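Agmatine N-acetyltransferase (Drosophila melanogaster, PDB 7CIW) transfers the acetyl group of acetyl-CoA to the amine agmatine, and is a GNAT-fold enzyme that probably also acylates arylalkylamines such as dopamine and serotonin. Local coordinates at residues R70-V75 / R140-R145; Y31-L36 / V133-R138. The protein carries 1 engineered substitution. All blocks are in the same frame, centred on the assembly; numbering follows the deposited sequence.

Contacts 1 and 2 lie side by side along coenzyme A, their centres about 11 Å apart. Their segments alternate along the chain: 31-36, 70-75, 133-138, 140-145. Strands 70-80 and 125-133 are neighbours in the mixed sheet, and the loop 133-138 leads from the second of them towards helix 142-156. Contact 1 packs the first turn of that helix on the strand, while contact 2 ties the loop to residues 31-36 across the cofactor. Arg70 and Asp134 form a salt bridge between the two contacts, and Leu142 packs on Leu137. Together they frame the GNAT cofactor cleft from diphosphate to pantetheine, with acetylagmatine beside contact 2.

Contact 1: R70-V75 / R140-R145; sequences RIVAAV and RNLGGR. With COA (coenzyme A), chain B.
Leu142 reaches from the first turn of helix 142-156 to Val72 and Ala73 on strand 70-80, and a single methyl, CD1, does the touching. CD1 stands 4.2 Å from CG2 of Val72 and, on the next residue, 4.2 Å from CB of Ala73, so it rests across two consecutive strand positions. Both residues are backbone-bonded to Ala65 and Val72 has psi -6°, consistent with a beta bulge that brings both side chains to CD1. The leucine and valine side chains meet at a slant, branch end to branch end, whereas the CB of Ala73 points toward the helix and meets the same methyl directly. CG of Leu142 lies anti to its carbonyl carbon (chi1 -69°), and the nearly extended second torsion carries CD1 out to the strand. At Val72 the branch used is CG2, set between the backbone N and the carbonyl carbon. With a short alanine opposite it, the helix start comes close: the CA atoms of Ala73 and Leu142 are 6.9 Å apart. Val133 and Ile5 add apolar cover to Leu142.

The backbone on the cofactor side of this turn serves coenzyme A. Asn141 N donates to O2A of one phosphate at 3.3 Å, and Gly143 N makes a weak bond of 3.1 Å to O5A of the other. A side chain on Gly143 would run into that oxygen. This is the diphosphate-binding helix start of the GNAT fold, where the N-terminal end of the helix dipole probably favours the negative charge. The contact is apolar and buried, and N-H groups of the same turn face the diphosphate, so packing and cofactor binding sit back to back.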
ATOM      1  N   ARG A  70      14.751 -15.981  -1.773  1.00 22.46           N
ATOM      2  CA  ARG A  70      14.613 -14.696  -2.446  1.00 22.48           C
ATOM      3  C   ARG A  70      13.176 -14.208  -2.313  1.00 19.39           C
ATOM      4  O   ARG A  70      12.230 -14.979  -2.522  1.00 21.57           O
ATOM      5  CB  ARG A  70      15.002 -14.830  -3.919  1.00 23.96           C
ATOM      6  CG  ARG A  70      14.736 -13.621  -4.784  1.00 30.86           C
ATOM      7  CD  ARG A  70      15.425 -13.771  -6.143  1.00 34.10           C
ATOM      8  NE  ARG A  70      14.520 -13.526  -7.267  1.00 39.61           N
ATOM      9  CZ  ARG A  70      14.874 -12.900  -8.388  1.00 34.69           C
ATOM     10  NH1 ARG A  70      16.114 -12.452  -8.535  1.00 38.70           N
ATOM     11  NH2 ARG A  70      13.987 -12.717  -9.361  1.00 36.89           N
ATOM     12  N   ILE A  71      13.010 -12.937  -1.969  1.00 19.56           N
ATOM     13  CA  ILE A  71      11.670 -12.356  -1.907  1.00 17.66           C
ATOM     14  C   ILE A  71      11.164 -12.128  -3.324  1.00 20.76           C
ATOM     15  O   ILE A  71      11.836 -11.487  -4.140  1.00 19.09           O
ATOM     16  CB  ILE A  71      11.675 -11.047  -1.101  1.00 16.72           C
ATOM     17  CG1 ILE A  71      12.063 -11.321   0.350  1.00 14.91           C
ATOM     18  CG2 ILE A  71      10.303 -10.358  -1.197  1.00 17.25           C
ATOM     19  CD1 ILE A  71      12.429 -10.061   1.126  1.00 18.61           C
ATOM     20  N   VAL A  72       9.980 -12.664  -3.620  1.00 16.81           N
ATOM     21  CA  VAL A  72       9.353 -12.495  -4.925  1.00 17.32           C
ATOM     22  C   VAL A  72       8.045 -11.723  -4.844  1.00 15.33           C
ATOM     23  O   VAL A  72       7.468 -11.395  -5.892  1.00 15.57           O
ATOM     24  CB  VAL A  72       9.135 -13.858  -5.626  1.00 17.62           C
ATOM     25  CG1 VAL A  72      10.482 -14.475  -5.971  1.00 19.79           C
ATOM     26  CG2 VAL A  72       8.338 -14.813  -4.745  1.00 17.20           C
ATOM     27  N   ALA A  73       7.569 -11.408  -3.644  1.00 14.81           N
ATOM     28  CA  ALA A  73       6.374 -10.593  -3.481  1.00 13.61           C
ATOM     29  C   ALA A  73       6.361 -10.074  -2.049  1.00 13.58           C
ATOM     30  O   ALA A  73       6.948 -10.684  -1.154  1.00 15.12           O
ATOM     31  CB  ALA A  73       5.097 -11.386  -3.789  1.00 16.34           C
ATOM     32  N   ALA A  74       5.688  -8.951  -1.835  1.00 12.34           N
ATOM     33  CA  ALA A  74       5.659  -8.375  -0.499  1.00 11.32           C
ATOM     34  C   ALA A  74       4.405  -7.543  -0.307  1.00 12.07           C
ATOM     35  O   ALA A  74       3.892  -6.941  -1.253  1.00 12.90           O
ATOM     36  CB  ALA A  74       6.890  -7.492  -0.235  1.00 17.29           C
ATOM     37  N   VAL A  75       3.936  -7.487   0.941  1.00 12.20           N
ATOM     38  CA  VAL A  75       2.844  -6.600   1.328  1.00 12.83           C
ATOM     39  C   VAL A  75       3.223  -5.902   2.628  1.00 12.12           C
ATOM     40  O   VAL A  75       3.818  -6.505   3.527  1.00 13.03           O
ATOM     41  CB  VAL A  75       1.508  -7.377   1.442  1.00 10.32           C
ATOM     42  CG1 VAL A  75       1.567  -8.449   2.555  1.00 11.62           C
ATOM     43  CG2 VAL A  75       0.309  -6.416   1.613  1.00 11.14           C
ATOM     44  N   ARG A 140       0.021 -15.167 -10.947  1.00 25.95           N
ATOM     45  CA  ARG A 140      -0.079 -16.412 -10.197  1.00 24.48           C
ATOM     46  C   ARG A 140      -0.769 -16.197  -8.854  1.00 24.94           C
ATOM     47  O   ARG A 140      -0.590 -17.001  -7.934  1.00 27.08           O
ATOM     48  CB  ARG A 140       1.302 -17.038  -9.984  1.00 26.50           C
ATOM     49  CG  ARG A 140       2.251 -16.964 -11.179  1.00 31.53           C
ATOM     50  CD  ARG A 140       1.619 -17.508 -12.450  1.00 39.05           C
ATOM     51  NE  ARG A 140       2.054 -18.868 -12.759  1.00 49.41           N
ATOM     52  CZ  ARG A 140       1.493 -19.632 -13.690  1.00 48.72           C
ATOM     53  NH1 ARG A 140       0.474 -19.167 -14.402  1.00 47.75           N
ATOM     54  NH2 ARG A 140       1.948 -20.858 -13.911  1.00 53.93           N
ATOM     55  N   ASN A 141      -1.526 -15.104  -8.727  1.00 24.96           N
ATOM     56  CA  ASN A 141      -2.290 -14.764  -7.521  1.00 26.32           C
ATOM     57  C   ASN A 141      -1.405 -14.661  -6.274  1.00 24.88           C
ATOM     58  O   ASN A 141      -1.858 -14.901  -5.154  1.00 26.05           O
ATOM     59  CB  ASN A 141      -3.437 -15.755  -7.289  1.00 31.67           C
ATOM     60  CG  ASN A 141      -4.446 -15.253  -6.270  1.00 30.30           C
ATOM     61  OD1 ASN A 141      -5.027 -14.176  -6.426  1.00 33.89           O
ATOM     62  ND2 ASN A 141      -4.644 -16.027  -5.211  1.00 33.76           N
ATOM     63  N   LEU A 142      -0.132 -14.296  -6.429  1.00 21.70           N
ATOM     64  CA  LEU A 142       0.665 -14.011  -5.236  1.00 20.65           C
ATOM     65  C   LEU A 142       0.165 -12.754  -4.534  1.00 17.55           C
ATOM     66  O   LEU A 142       0.175 -12.674  -3.298  1.00 17.68           O
ATOM     67  CB  LEU A 142       2.140 -13.861  -5.598  1.00 18.58           C
ATOM     68  CG  LEU A 142       2.881 -15.120  -6.044  1.00 23.12           C
ATOM     69  CD1 LEU A 142       4.378 -14.863  -6.008  1.00 22.19           C
ATOM     70  CD2 LEU A 142       2.502 -16.292  -5.165  1.00 27.87           C
ATOM     71  N   GLY A 143      -0.265 -11.755  -5.298  1.00 16.94           N
ATOM     72  CA  GLY A 143      -0.836 -10.574  -4.670  1.00 17.95           C
ATOM     73  C   GLY A 143      -2.045 -10.924  -3.828  1.00 15.47           C
ATOM     74  O   GLY A 143      -2.159 -10.510  -2.673  1.00 15.46           O
ATOM     75  N   GLY A 144      -2.950 -11.729  -4.386  1.00 17.93           N
ATOM     76  CA  GLY A 144      -4.133 -12.115  -3.637  1.00 15.82           C
ATOM     77  C   GLY A 144      -3.801 -12.936  -2.407  1.00 16.02           C
ATOM     78  O   GLY A 144      -4.427 -12.776  -1.356  1.00 15.55           O
ATOM     79  N   ARG A 145      -2.819 -13.831  -2.521  1.00 16.73           N
ATOM     80  CA  ARG A 145      -2.435 -14.624  -1.359  1.00 17.17           C
ATOM     81  C   ARG A 145      -1.900 -13.744  -0.238  1.00 15.71           C
ATOM     82  O   ARG A 145      -2.242 -13.946   0.932  1.00 15.05           O
ATOM     83  CB  ARG A 145      -1.404 -15.679  -1.759  1.00 19.02           C
ATOM     84  CG  ARG A 145      -1.978 -16.784  -2.632  1.00 24.41           C
ATOM     85  CD  ARG A 145      -2.329 -18.003  -1.808  1.00 36.48           C
ATOM     86  NE  ARG A 145      -3.187 -17.633  -0.690  1.00 32.03           N
ATOM     87  CZ  ARG A 145      -4.483 -17.897  -0.626  1.00 27.86           C
ATOM     88  NH1 ARG A 145      -5.074 -18.553  -1.616  1.00 34.83           N
ATOM     89  NH2 ARG A 145      -5.187 -17.501   0.427  1.00 27.33           N
TER
HETATM   90  N1A COA B 301       1.298  -5.142 -15.689  1.00 25.29           N
HETATM   91  C2A COA B 301       0.661  -5.836 -16.673  1.00 23.60           C
HETATM   92  N3A COA B 301      -0.167  -6.889 -16.359  1.00 25.01           N
HETATM   93  C4A COA B 301      -0.355  -7.245 -15.078  1.00 21.94           C
HETATM   94  C5A COA B 301       0.279  -6.562 -14.113  1.00 23.63           C
HETATM   95  C6A COA B 301       1.104  -5.502 -14.433  1.00 25.19           C
HETATM   96  N6A COA B 301       1.988  -4.477 -13.742  1.00 22.72           N
HETATM   97  N7A COA B 301      -0.050  -7.084 -12.905  1.00 20.88           N
HETATM   98  C8A COA B 301      -0.893  -8.105 -13.112  1.00 21.59           C
HETATM   99  N9A COA B 301      -1.083  -8.194 -14.437  1.00 21.46           N
HETATM  100  C1B COA B 301      -1.771  -9.031 -15.231  1.00 20.79           C
HETATM  101  C2B COA B 301      -1.204 -10.449 -14.972  1.00 21.80           C
HETATM  102  O2B COA B 301       0.018 -10.716 -15.766  1.00 23.79           O
HETATM  103  C3B COA B 301      -2.227 -11.293 -15.216  1.00 21.57           C
HETATM  104  O3B COA B 301      -2.547 -11.471 -16.622  1.00 22.77           O
HETATM  105  P3B COA B 301      -1.930 -12.699 -17.561  1.00 22.31           P
HETATM  106  O7A COA B 301      -1.670 -13.929 -16.714  1.00 23.51           O
HETATM  107  O8A COA B 301      -2.879 -12.977 -18.731  1.00 19.95           O
HETATM  108  O9A COA B 301      -0.616 -12.158 -18.106  1.00 25.52           O
HETATM  109  C4B COA B 301      -3.533 -10.486 -14.658  1.00 20.36           C
HETATM  110  O4B COA B 301      -3.247  -9.192 -14.726  1.00 23.36           O
HETATM  111  C5B COA B 301      -3.910 -10.918 -13.262  1.00 21.70           C
HETATM  112  O5B COA B 301      -2.711 -11.026 -12.506  1.00 22.22           O
HETATM  113  P1A COA B 301      -2.744 -10.979 -10.830  1.00 22.80           P
HETATM  114  O1A COA B 301      -4.067 -10.454 -10.266  1.00 23.12           O
HETATM  115  O2A COA B 301      -2.366 -12.349 -10.288  1.00 27.60           O
HETATM  116  O3A COA B 301      -1.596  -9.871 -10.452  1.00 20.27           O
HETATM  117  P2A COA B 301      -0.373 -10.040  -9.368  1.00 19.51           P
HETATM  118  O4A COA B 301       0.621 -11.049  -9.860  1.00 19.04           O
HETATM  119  O5A COA B 301      -0.944 -10.363  -8.006  1.00 19.11           O
HETATM  120  O6A COA B 301       0.281  -8.532  -9.430  1.00 18.44           O
HETATM  121  CBP COA B 301       0.417  -6.373  -8.603  1.00 16.63           C
HETATM  122  CCP COA B 301      -0.519  -7.445  -9.099  1.00 17.85           C
HETATM  123  CDP COA B 301       0.977  -6.841  -7.216  1.00 16.59           C
HETATM  124  CEP COA B 301      -0.341  -5.048  -8.437  1.00 17.22           C
HETATM  125  CAP COA B 301       1.517  -6.184  -9.645  1.00 17.57           C
HETATM  126  OAP COA B 301       0.944  -5.631 -10.806  1.00 19.46           O
HETATM  127  C9P COA B 301       2.657  -5.250  -9.194  1.00 17.36           C
HETATM  128  O9P COA B 301       3.515  -5.595  -8.442  1.00 15.30           O
HETATM  129  N8P COA B 301       2.695  -3.912  -9.749  1.00 17.44           N
HETATM  130  C7P COA B 301       3.782  -2.968  -9.427  1.00 16.89           C
HETATM  131  C6P COA B 301       3.654  -2.267  -8.007  1.00 14.99           C
HETATM  132  C5P COA B 301       2.243  -1.744  -7.911  1.00 16.66           C
HETATM  133  O5P COA B 301       1.775  -1.008  -8.740  1.00 16.22           O
HETATM  134  N4P COA B 301       1.472  -2.195  -6.717  1.00 15.21           N
HETATM  135  C3P COA B 301       0.083  -1.848  -6.462  1.00 18.72           C
HETATM  136  C2P COA B 301      -0.124  -0.362  -6.167  1.00 19.13           C
HETATM  137  S1P COA B 301      -1.874  -0.351  -5.672  1.00 17.41           S

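Contact 2: Y31-L36 / V133-R138; sequences YPEEPL and VDPQLR. With COA (coenzyme A), chain B; G0R (N-(4-carbamimidamidobutyl)ethanamide), chain C.
Glu33 and Arg138 approach from opposite directions and close a two-pronged salt bridge, each carboxylate oxygen taking one guanidinium nitrogen end-on. Arg138 NH1 gives OE1 of Glu33 a nearly straight bond of 2.7 Å, on the syn side and in the guanidinium plane. Its NH2 gives OE2 a bond of 2.9 Å that reaches the oxygen from above the carboxylate plane, because the two flat groups are turned 45° apart. The arginine chain, extended from CG to NE, also brings NE to the backbone O of Val133 at 2.8 Å, with a second, weak bond from NH2 to that carbonyl. All three guanidinium nitrogens therefore have acceptors. CG of Pro135 covers the centre of one guanidinium face, 3.7 Å above the plane, and C9P of coenzyme A lies over the opposite face, toward its rim.

On the cofactor, the pantetheine carbonyl O9P accepts from Val133 N at 2.9 Å. Within the loop, Asp134 OD1 takes Gln136 N in an Asx turn. Across the cleft, Glu34 OE2 N-caps the short helix 35-38 by accepting from Leu36 N at 2.9 Å and is also bonded to Thr167. OE1 of Glu34 is bonded to Thr37 and packs at 3.2 Å against C8 of acetylagmatine.

With Arg138 replaced by an alanine, the Glu33 carboxylate would probably lose its counter-charge and Val133 O its side-chain donors, and the pantetheine amide would lose the group lying over it. The paired charges join residues 31-36 to the loop 133-138 over the pantetheine, with the guanidinium lying between Pro135 and the cofactor amide, so charge pairing and cofactor contact fall to one side chain.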
ATOM      1  N   TYR A  31       8.513  -0.078  -6.252  1.00 17.01           N
ATOM      2  CA  TYR A  31       8.612   1.360  -6.486  1.00 14.96           C
ATOM      3  C   TYR A  31       8.738   1.768  -7.953  1.00 17.38           C
ATOM      4  O   TYR A  31       8.132   2.784  -8.327  1.00 19.45           O
ATOM      5  CB  TYR A  31       9.798   1.899  -5.694  1.00 16.74           C
ATOM      6  CG  TYR A  31       9.562   2.178  -4.227  1.00 15.30           C
ATOM      7  CD1 TYR A  31       8.670   3.167  -3.811  1.00 16.46           C
ATOM      8  CD2 TYR A  31      10.286   1.495  -3.255  1.00 15.10           C
ATOM      9  CE1 TYR A  31       8.496   3.456  -2.461  1.00 16.06           C
ATOM     10  CE2 TYR A  31      10.123   1.779  -1.902  1.00 14.86           C
ATOM     11  CZ  TYR A  31       9.236   2.767  -1.514  1.00 15.62           C
ATOM     12  OH  TYR A  31       9.081   3.057  -0.181  1.00 16.62           O
ATOM     13  N   PRO A  32       9.501   1.086  -8.814  1.00 17.99           N
ATOM     14  CA  PRO A  32       9.634   1.578 -10.198  1.00 17.92           C
ATOM     15  C   PRO A  32       8.332   1.594 -10.979  1.00 20.63           C
ATOM     16  O   PRO A  32       8.195   2.414 -11.895  1.00 21.15           O
ATOM     17  CB  PRO A  32      10.655   0.612 -10.823  1.00 18.64           C
ATOM     18  CG  PRO A  32      11.441   0.110  -9.645  1.00 18.95           C
ATOM     19  CD  PRO A  32      10.427  -0.036  -8.554  1.00 19.24           C
ATOM     20  N   GLU A  33       7.359   0.748 -10.626  1.00 17.85           N
ATOM     21  CA  GLU A  33       6.098   0.652 -11.356  1.00 20.16           C
ATOM     22  C   GLU A  33       4.886   1.136 -10.570  1.00 17.05           C
ATOM     23  O   GLU A  33       3.817   1.316 -11.167  1.00 19.58           O
ATOM     24  CB  GLU A  33       5.855  -0.795 -11.802  1.00 21.22           C
ATOM     25  CG  GLU A  33       6.978  -1.370 -12.644  1.00 26.34           C
ATOM     26  CD  GLU A  33       6.868  -2.870 -12.799  1.00 30.00           C
ATOM     27  OE1 GLU A  33       5.950  -3.318 -13.520  1.00 36.04           O
ATOM     28  OE2 GLU A  33       7.690  -3.594 -12.190  1.00 33.48           O
ATOM     29  N   GLU A  34       5.014   1.359  -9.271  1.00 16.38           N
ATOM     30  CA  GLU A  34       3.891   1.886  -8.508  1.00 15.87           C
ATOM     31  C   GLU A  34       3.516   3.266  -9.046  1.00 15.95           C
ATOM     32  O   GLU A  34       4.393   4.132  -9.183  1.00 18.49           O
ATOM     33  CB  GLU A  34       4.248   1.954  -7.027  1.00 16.62           C
ATOM     34  CG  GLU A  34       3.049   2.219  -6.135  1.00 14.86           C
ATOM     35  CD  GLU A  34       2.701   3.682  -6.102  1.00 15.68           C
ATOM     36  OE1 GLU A  34       3.626   4.495  -5.915  1.00 15.91           O
ATOM     37  OE2 GLU A  34       1.511   4.025  -6.291  1.00 15.40           O
ATOM     38  N   PRO A  35       2.246   3.502  -9.389  1.00 15.39           N
ATOM     39  CA  PRO A  35       1.908   4.740 -10.122  1.00 17.42           C
ATOM     40  C   PRO A  35       2.278   6.050  -9.429  1.00 18.48           C
ATOM     41  O   PRO A  35       2.733   6.964 -10.123  1.00 20.54           O
ATOM     42  CB  PRO A  35       0.394   4.600 -10.331  1.00 17.19           C
ATOM     43  CG  PRO A  35       0.203   3.118 -10.490  1.00 16.69           C
ATOM     44  CD  PRO A  35       1.161   2.502  -9.479  1.00 14.84           C
ATOM     45  N   LEU A  36       2.090   6.209  -8.110  1.00 16.50           N
ATOM     46  CA  LEU A  36       2.494   7.489  -7.503  1.00 15.84           C
ATOM     47  C   LEU A  36       4.002   7.682  -7.572  1.00 17.60           C
ATOM     48  O   LEU A  36       4.479   8.793  -7.830  1.00 17.91           O
ATOM     49  CB  LEU A  36       2.043   7.593  -6.054  1.00 16.63           C
ATOM     50  CG  LEU A  36       0.571   7.352  -5.765  1.00 14.37           C
ATOM     51  CD1 LEU A  36       0.269   7.761  -4.313  1.00 18.52           C
ATOM     52  CD2 LEU A  36      -0.285   8.125  -6.759  1.00 16.68           C
ATOM     53  N   VAL A 133       4.687  -7.574  -6.629  1.00 14.45           N
ATOM     54  CA  VAL A 133       5.037  -8.927  -7.052  1.00 13.74           C
ATOM     55  C   VAL A 133       6.106  -8.819  -8.133  1.00 15.59           C
ATOM     56  O   VAL A 133       5.991  -7.980  -9.032  1.00 16.38           O
ATOM     57  CB  VAL A 133       3.810  -9.698  -7.584  1.00 14.72           C
ATOM     58  CG1 VAL A 133       4.225 -11.062  -8.111  1.00 16.08           C
ATOM     59  CG2 VAL A 133       2.768  -9.883  -6.484  1.00 14.84           C
ATOM     60  N   ASP A 134       7.151  -9.644  -8.024  1.00 14.37           N
ATOM     61  CA  ASP A 134       8.171  -9.764  -9.061  1.00 15.69           C
ATOM     62  C   ASP A 134       7.500 -10.005 -10.410  1.00 20.63           C
ATOM     63  O   ASP A 134       6.634 -10.883 -10.517  1.00 18.31           O
ATOM     64  CB  ASP A 134       9.108 -10.926  -8.701  1.00 17.98           C
ATOM     65  CG  ASP A 134      10.327 -11.049  -9.619  1.00 24.33           C
ATOM     66  OD1 ASP A 134      10.203 -10.981 -10.857  1.00 23.11           O
ATOM     67  OD2 ASP A 134      11.424 -11.279  -9.079  1.00 27.51           O
ATOM     68  N   PRO A 135       7.859  -9.249 -11.449  1.00 20.14           N
ATOM     69  CA  PRO A 135       7.223  -9.440 -12.763  1.00 22.77           C
ATOM     70  C   PRO A 135       7.255 -10.875 -13.249  1.00 23.04           C
ATOM     71  O   PRO A 135       6.312 -11.318 -13.915  1.00 24.49           O
ATOM     72  CB  PRO A 135       8.041  -8.513 -13.671  1.00 24.41           C
ATOM     73  CG  PRO A 135       8.556  -7.459 -12.749  1.00 26.86           C
ATOM     74  CD  PRO A 135       8.854  -8.168 -11.467  1.00 21.92           C
ATOM     75  N   GLN A 136       8.297 -11.634 -12.902  1.00 19.47           N
ATOM     76  CA  GLN A 136       8.380 -13.023 -13.330  1.00 22.02           C
ATOM     77  C   GLN A 136       7.367 -13.919 -12.632  1.00 22.73           C
ATOM     78  O   GLN A 136       7.145 -15.047 -13.083  1.00 25.31           O
ATOM     79  CB  GLN A 136       9.788 -13.554 -13.081  1.00 21.26           C
ATOM     80  CG  GLN A 136      10.804 -13.048 -14.075  1.00 24.13           C
ATOM     81  CD  GLN A 136      12.117 -13.789 -13.987  1.00 28.12           C
ATOM     82  OE1 GLN A 136      12.678 -13.960 -12.899  1.00 27.94           O
ATOM     83  NE2 GLN A 136      12.623 -14.233 -15.133  1.00 25.56           N
ATOM     84  N   LEU A 137       6.761 -13.461 -11.540  1.00 19.56           N
ATOM     85  CA  LEU A 137       5.774 -14.249 -10.813  1.00 23.62           C
ATOM     86  C   LEU A 137       4.377 -13.645 -10.893  1.00 21.15           C
ATOM     87  O   LEU A 137       3.483 -14.084 -10.165  1.00 22.60           O
ATOM     88  CB  LEU A 137       6.193 -14.404  -9.349  1.00 23.10           C
ATOM     89  CG  LEU A 137       7.255 -15.423  -8.905  1.00 26.06           C
ATOM     90  CD1 LEU A 137       6.825 -16.840  -9.253  1.00 29.20           C
ATOM     91  CD2 LEU A 137       8.625 -15.115  -9.488  1.00 23.79           C
ATOM     92  N   ARG A 138       4.166 -12.640 -11.740  1.00 19.35           N
ATOM     93  CA  ARG A 138       2.857 -12.009 -11.816  1.00 18.91           C
ATOM     94  C   ARG A 138       1.873 -12.897 -12.565  1.00 22.14           C
ATOM     95  O   ARG A 138       2.248 -13.681 -13.439  1.00 24.51           O
ATOM     96  CB  ARG A 138       2.955 -10.631 -12.476  1.00 21.68           C
ATOM     97  CG  ARG A 138       3.612  -9.597 -11.560  1.00 18.83           C
ATOM     98  CD  ARG A 138       3.737  -8.223 -12.176  1.00 22.46           C
ATOM     99  NE  ARG A 138       4.579  -7.370 -11.337  1.00 19.86           N
ATOM    100  CZ  ARG A 138       5.151  -6.243 -11.743  1.00 19.92           C
ATOM    101  NH1 ARG A 138       4.962  -5.804 -12.985  1.00 20.82           N
ATOM    102  NH2 ARG A 138       5.913  -5.551 -10.902  1.00 19.02           N
TER
HETATM  103  N1A COA B 301       1.298  -5.142 -15.689  1.00 25.29           N
HETATM  104  C2A COA B 301       0.661  -5.836 -16.673  1.00 23.60           C
HETATM  105  N3A COA B 301      -0.167  -6.889 -16.359  1.00 25.01           N
HETATM  106  C4A COA B 301      -0.355  -7.245 -15.078  1.00 21.94           C
HETATM  107  C5A COA B 301       0.279  -6.562 -14.113  1.00 23.63           C
HETATM  108  C6A COA B 301       1.104  -5.502 -14.433  1.00 25.19           C
HETATM  109  N6A COA B 301       1.988  -4.477 -13.742  1.00 22.72           N
HETATM  110  N7A COA B 301      -0.050  -7.084 -12.905  1.00 20.88           N
HETATM  111  C8A COA B 301      -0.893  -8.105 -13.112  1.00 21.59           C
HETATM  112  N9A COA B 301      -1.083  -8.194 -14.437  1.00 21.46           N
HETATM  113  C1B COA B 301      -1.771  -9.031 -15.231  1.00 20.79           C
HETATM  114  C2B COA B 301      -1.204 -10.449 -14.972  1.00 21.80           C
HETATM  115  O2B COA B 301       0.018 -10.716 -15.766  1.00 23.79           O
HETATM  116  C3B COA B 301      -2.227 -11.293 -15.216  1.00 21.57           C
HETATM  117  O3B COA B 301      -2.547 -11.471 -16.622  1.00 22.77           O
HETATM  118  P3B COA B 301      -1.930 -12.699 -17.561  1.00 22.31           P
HETATM  119  O7A COA B 301      -1.670 -13.929 -16.714  1.00 23.51           O
HETATM  120  O8A COA B 301      -2.879 -12.977 -18.731  1.00 19.95           O
HETATM  121  O9A COA B 301      -0.616 -12.158 -18.106  1.00 25.52           O
HETATM  122  C4B COA B 301      -3.533 -10.486 -14.658  1.00 20.36           C
HETATM  123  O4B COA B 301      -3.247  -9.192 -14.726  1.00 23.36           O
HETATM  124  C5B COA B 301      -3.910 -10.918 -13.262  1.00 21.70           C
HETATM  125  O5B COA B 301      -2.711 -11.026 -12.506  1.00 22.22           O
HETATM  126  P1A COA B 301      -2.744 -10.979 -10.830  1.00 22.80           P
HETATM  127  O1A COA B 301      -4.067 -10.454 -10.266  1.00 23.12           O
HETATM  128  O2A COA B 301      -2.366 -12.349 -10.288  1.00 27.60           O
HETATM  129  O3A COA B 301      -1.596  -9.871 -10.452  1.00 20.27           O
HETATM  130  P2A COA B 301      -0.373 -10.040  -9.368  1.00 19.51           P
HETATM  131  O4A COA B 301       0.621 -11.049  -9.860  1.00 19.04           O
HETATM  132  O5A COA B 301      -0.944 -10.363  -8.006  1.00 19.11           O
HETATM  133  O6A COA B 301       0.281  -8.532  -9.430  1.00 18.44           O
HETATM  134  CBP COA B 301       0.417  -6.373  -8.603  1.00 16.63           C
HETATM  135  CCP COA B 301      -0.519  -7.445  -9.099  1.00 17.85           C
HETATM  136  CDP COA B 301       0.977  -6.841  -7.216  1.00 16.59           C
HETATM  137  CEP COA B 301      -0.341  -5.048  -8.437  1.00 17.22           C
HETATM  138  CAP COA B 301       1.517  -6.184  -9.645  1.00 17.57           C
HETATM  139  OAP COA B 301       0.944  -5.631 -10.806  1.00 19.46           O
HETATM  140  C9P COA B 301       2.657  -5.250  -9.194  1.00 17.36           C
HETATM  141  O9P COA B 301       3.515  -5.595  -8.442  1.00 15.30           O
HETATM  142  N8P COA B 301       2.695  -3.912  -9.749  1.00 17.44           N
HETATM  143  C7P COA B 301       3.782  -2.968  -9.427  1.00 16.89           C
HETATM  144  C6P COA B 301       3.654  -2.267  -8.007  1.00 14.99           C
HETATM  145  C5P COA B 301       2.243  -1.744  -7.911  1.00 16.66           C
HETATM  146  O5P COA B 301       1.775  -1.008  -8.740  1.00 16.22           O
HETATM  147  N4P COA B 301       1.472  -2.195  -6.717  1.00 15.21           N
HETATM  148  C3P COA B 301       0.083  -1.848  -6.462  1.00 18.72           C
HETATM  149  C2P COA B 301      -0.124  -0.362  -6.167  1.00 19.13           C
HETATM  150  S1P COA B 301      -1.874  -0.351  -5.672  1.00 17.41           S
HETATM  151  C10 G0R C 302       4.659   5.112  -1.387  1.00 18.54           C
HETATM  152  N12 G0R C 302       5.387   5.609  -2.548  1.00 19.86           N
HETATM  153  C1  G0R C 302      -1.126  -1.082  -1.944  1.00 14.72           C
HETATM  154  C2  G0R C 302      -0.274   0.015  -2.578  1.00 13.75           C
HETATM  155  C5  G0R C 302       0.006   2.453  -3.188  1.00 15.56           C
HETATM  156  C6  G0R C 302       0.657   3.318  -2.107  1.00 17.97           C
HETATM  157  C7  G0R C 302       1.315   4.580  -2.676  1.00 19.89           C
HETATM  158  C8  G0R C 302       2.845   4.549  -2.779  1.00 23.36           C
HETATM  159  N4  G0R C 302      -0.772   1.375  -2.598  1.00 13.38           N
HETATM  160  N9  G0R C 302       3.502   4.635  -1.493  1.00 27.87           N
HETATM  161  N11 G0R C 302       5.268   5.158  -0.081  1.00 25.82           N
HETATM  162  O3  G0R C 302       0.789  -0.246  -3.036  1.00 15.81           O